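Local atomic coordinates of NAD-dependent protein deacylase 2 (Archaeoglobus fulgidus, PDB entry 1YC2), a protein that removes acetyl groups from lysines of proteins such as the chromatin protein Alba, consuming NAD and releasing nicotinamide and 2''-O-acetyl-ADP-ribose. Residues Val19-Ala24 / Ala96-Asn101. Residues are numbered along the deposited sequence; the frame is centred on the assembly and turned at random.
With NCA (nicotinamide), chain K; NAD (nicotinamide-adenine-dinucleotide), chain J.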
# COMPACT_ATOMS: atom_id res chain seq x y z
N VAL A 19 4.05 -11.14 -8.73
CA VAL A 19 4.12 -10.16 -7.65
C VAL A 19 3.26 -8.92 -7.92
O VAL A 19 3.28 -8.37 -9.02
CB VAL A 19 5.58 -9.71 -7.42
CG1 VAL A 19 5.62 -8.57 -6.42
CG2 VAL A 19 6.39 -10.89 -6.91
N VAL A 20 2.50 -8.50 -6.92
CA VAL A 20 1.63 -7.33 -7.05
C VAL A 20 2.11 -6.13 -6.23
O VAL A 20 2.37 -6.25 -5.04
CB VAL A 20 0.20 -7.64 -6.58
CG1 VAL A 20 -0.72 -6.48 -6.90
CG2 VAL A 20 -0.30 -8.91 -7.23
N PHE A 21 2.26 -4.97 -6.88
CA PHE A 21 2.68 -3.75 -6.20
C PHE A 21 1.43 -2.89 -6.17
O PHE A 21 0.74 -2.78 -7.17
CB PHE A 21 3.77 -3.02 -6.98
CG PHE A 21 4.19 -1.72 -6.34
CD1 PHE A 21 5.17 -1.71 -5.35
CD2 PHE A 21 3.55 -0.54 -6.68
CE1 PHE A 21 5.51 -0.52 -4.70
CE2 PHE A 21 3.88 0.67 -6.03
CZ PHE A 21 4.86 0.67 -5.04
N THR A 22 1.14 -2.26 -5.03
CA THR A 22 -0.06 -1.44 -4.92
C THR A 22 0.17 -0.10 -4.24
O THR A 22 1.02 0.03 -3.36
CB THR A 22 -1.16 -2.18 -4.14
OG1 THR A 22 -0.77 -2.34 -2.78
CG2 THR A 22 -1.40 -3.57 -4.75
N GLY A 23 -0.62 0.89 -4.65
CA GLY A 23 -0.51 2.21 -4.08
C GLY A 23 -1.85 2.64 -3.54
O GLY A 23 -2.76 1.81 -3.44
N ALA A 24 -1.99 3.92 -3.21
CA ALA A 24 -3.23 4.46 -2.65
C ALA A 24 -4.46 4.20 -3.51
O ALA A 24 -5.58 4.12 -3.00
CB ALA A 24 -3.08 5.97 -2.40
N ALA A 96 3.62 -12.76 -3.62
CA ALA A 96 3.91 -11.65 -2.74
C ALA A 96 3.19 -10.38 -3.15
O ALA A 96 2.88 -10.17 -4.31
CB ALA A 96 5.41 -11.39 -2.70
N VAL A 97 2.91 -9.55 -2.15
CA VAL A 97 2.28 -8.26 -2.36
C VAL A 97 3.22 -7.22 -1.78
O VAL A 97 3.66 -7.34 -0.64
CB VAL A 97 0.94 -8.13 -1.61
CG1 VAL A 97 0.42 -6.70 -1.77
CG2 VAL A 97 -0.06 -9.12 -2.14
N ILE A 98 3.55 -6.22 -2.58
CA ILE A 98 4.40 -5.13 -2.12
C ILE A 98 3.48 -3.92 -2.14
O ILE A 98 2.87 -3.62 -3.16
CB ILE A 98 5.58 -4.88 -3.08
CG1 ILE A 98 6.37 -6.17 -3.28
CG2 ILE A 98 6.48 -3.80 -2.50
CD1 ILE A 98 7.49 -6.04 -4.30
N THR A 99 3.35 -3.24 -1.01
CA THR A 99 2.47 -2.08 -0.98
C THR A 99 3.13 -0.89 -0.31
O THR A 99 4.08 -1.05 0.45
CB THR A 99 1.15 -2.39 -0.21
OG1 THR A 99 0.24 -1.30 -0.38
CG2 THR A 99 1.43 -2.56 1.29
N GLN A 100 2.62 0.29 -0.63
CA GLN A 100 3.09 1.54 -0.05
C GLN A 100 2.05 2.04 0.94
O GLN A 100 2.28 3.01 1.66
CB GLN A 100 3.31 2.61 -1.13
CG GLN A 100 4.68 2.54 -1.75
CD GLN A 100 4.99 3.73 -2.65
OE1 GLN A 100 6.11 3.85 -3.16
NE2 GLN A 100 4.02 4.61 -2.83
N ASN A 101 0.90 1.37 0.98
CA ASN A 101 -0.17 1.75 1.88
C ASN A 101 0.13 1.31 3.31
O ASN A 101 0.86 0.36 3.54
CB ASN A 101 -1.49 1.12 1.43
CG ASN A 101 -1.86 1.50 0.01
OD1 ASN A 101 -1.43 2.53 -0.49
ND2 ASN A 101 -2.66 0.66 -0.64
N1 NCA K . -3.10 7.98 1.24
C2 NCA K . -3.42 6.55 1.31
C3 NCA K . -2.83 5.69 2.32
C4 NCA K . -1.90 6.40 3.24
C5 NCA K . -1.58 7.79 3.17
C6 NCA K . -2.19 8.58 2.16
C7 NCA K . -3.13 4.16 2.45
O7 NCA K . -2.57 3.52 3.35
N7 NCA K . -3.96 3.57 1.63
PA NAD J . -0.53 8.22 -5.62
O1A NAD J . 0.63 8.97 -6.15
O2A NAD J . -1.65 8.98 -4.99
O5B NAD J . -1.05 7.31 -6.83
C5B NAD J . -2.30 6.54 -6.78
C4B NAD J . -2.69 6.20 -8.21
O4B NAD J . -3.96 5.43 -8.11
C3B NAD J . -3.04 7.41 -9.15
O3B NAD J . -2.14 7.39 -10.31
C2B NAD J . -4.50 7.27 -9.54
O2B NAD J . -4.88 7.69 -10.80
C1B NAD J . -4.76 5.78 -9.23
N9A NAD J . -6.14 5.51 -8.80
C8A NAD J . -7.11 6.28 -8.17
N7A NAD J . -8.24 5.62 -7.96
C5A NAD J . -8.08 4.38 -8.43
C6A NAD J . -8.97 3.18 -8.49
N6A NAD J . -10.20 3.18 -8.01
N1A NAD J . -8.40 2.07 -9.08
C2A NAD J . -7.15 2.00 -9.59
N3A NAD J . -6.28 3.10 -9.56
C4A NAD J . -6.78 4.27 -8.97
O3 NAD J . -0.03 7.16 -4.56
PN NAD J . 1.15 6.06 -4.60
O1N NAD J . 1.35 5.63 -5.99
O2N NAD J . 0.79 5.05 -3.56
O5D NAD J . 2.40 6.98 -4.18
C5D NAD J . 2.45 7.54 -2.83
C4D NAD J . 3.74 8.20 -2.55
O4D NAD J . 4.19 8.99 -3.74
C3D NAD J . 3.68 9.23 -1.38
O3D NAD J . 4.86 9.12 -0.55
C2D NAD J . 3.60 10.60 -2.08
O2D NAD J . 4.03 11.66 -1.28
C1D NAD J . 4.46 10.37 -3.38
N1N NAD J . 4.08 11.25 -4.55
C2N NAD J . 4.80 12.50 -4.70
C3N NAD J . 4.56 13.35 -5.70
C7N NAD J . 5.32 14.66 -5.84
O7N NAD J . 5.31 15.24 -6.96
N7N NAD J . 5.96 15.18 -4.77
C4N NAD J . 3.50 13.01 -6.74
C5N NAD J . 2.75 11.72 -6.60
C6N NAD J . 3.05 10.87 -5.51
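V20 and T22 bond through their backbones to A96, I98 and Q100, joining two parallel strands that lie side by side. V20 O accepts from I98 N at 2.7 Å, and T22 N gives to I98 O. Just past the end of strand 96-99, Q100 N still donates to T22 O.

On one face, I98 packs on V19 and F21. Its CB lies near F21 CD1. I98 CG2, anti to the backbone N, touches F21 CD1 at 3.8 Å. I98 CG1 lies beside V19 CG1 and carries I98 CD1 to that same V19 CG1, 3.8 Å away. The F21 ring continues to Q100, where F21 CZ meets Q100 CG, and Q100 OE1 lies at the ring edge, in its plane. The ring and amide planes stand 76° apart. Q100 NE2 makes two weak bonds to NAD, at O2N and O5D.

On the other face, the hydroxyls of T22 and T99 share a hydrogen bond, OG1 to OG1, of 2.8 Å. T99 OG1 also accepts from N101 N, forming an ST turn, and T22 OG1 is also hydrogen-bonded to H106 NE2.

N101 ND2 donates to G23 O at 3.0 Å, from above the carbonyl plane. N101 CG lies 3.4 Å from nicotinamide N7. With the amide cut back to an alanine here, G23 O would probably lose this donor and a gap would open beside nicotinamide N7. A24 N donates to NAD O2N at 3.0 Å.

Two neighbouring parallel strands ending in loops that bind dinucleotide and nicotinamide are characteristic of the Rossmann-like NAD-binding domain of sirtuins.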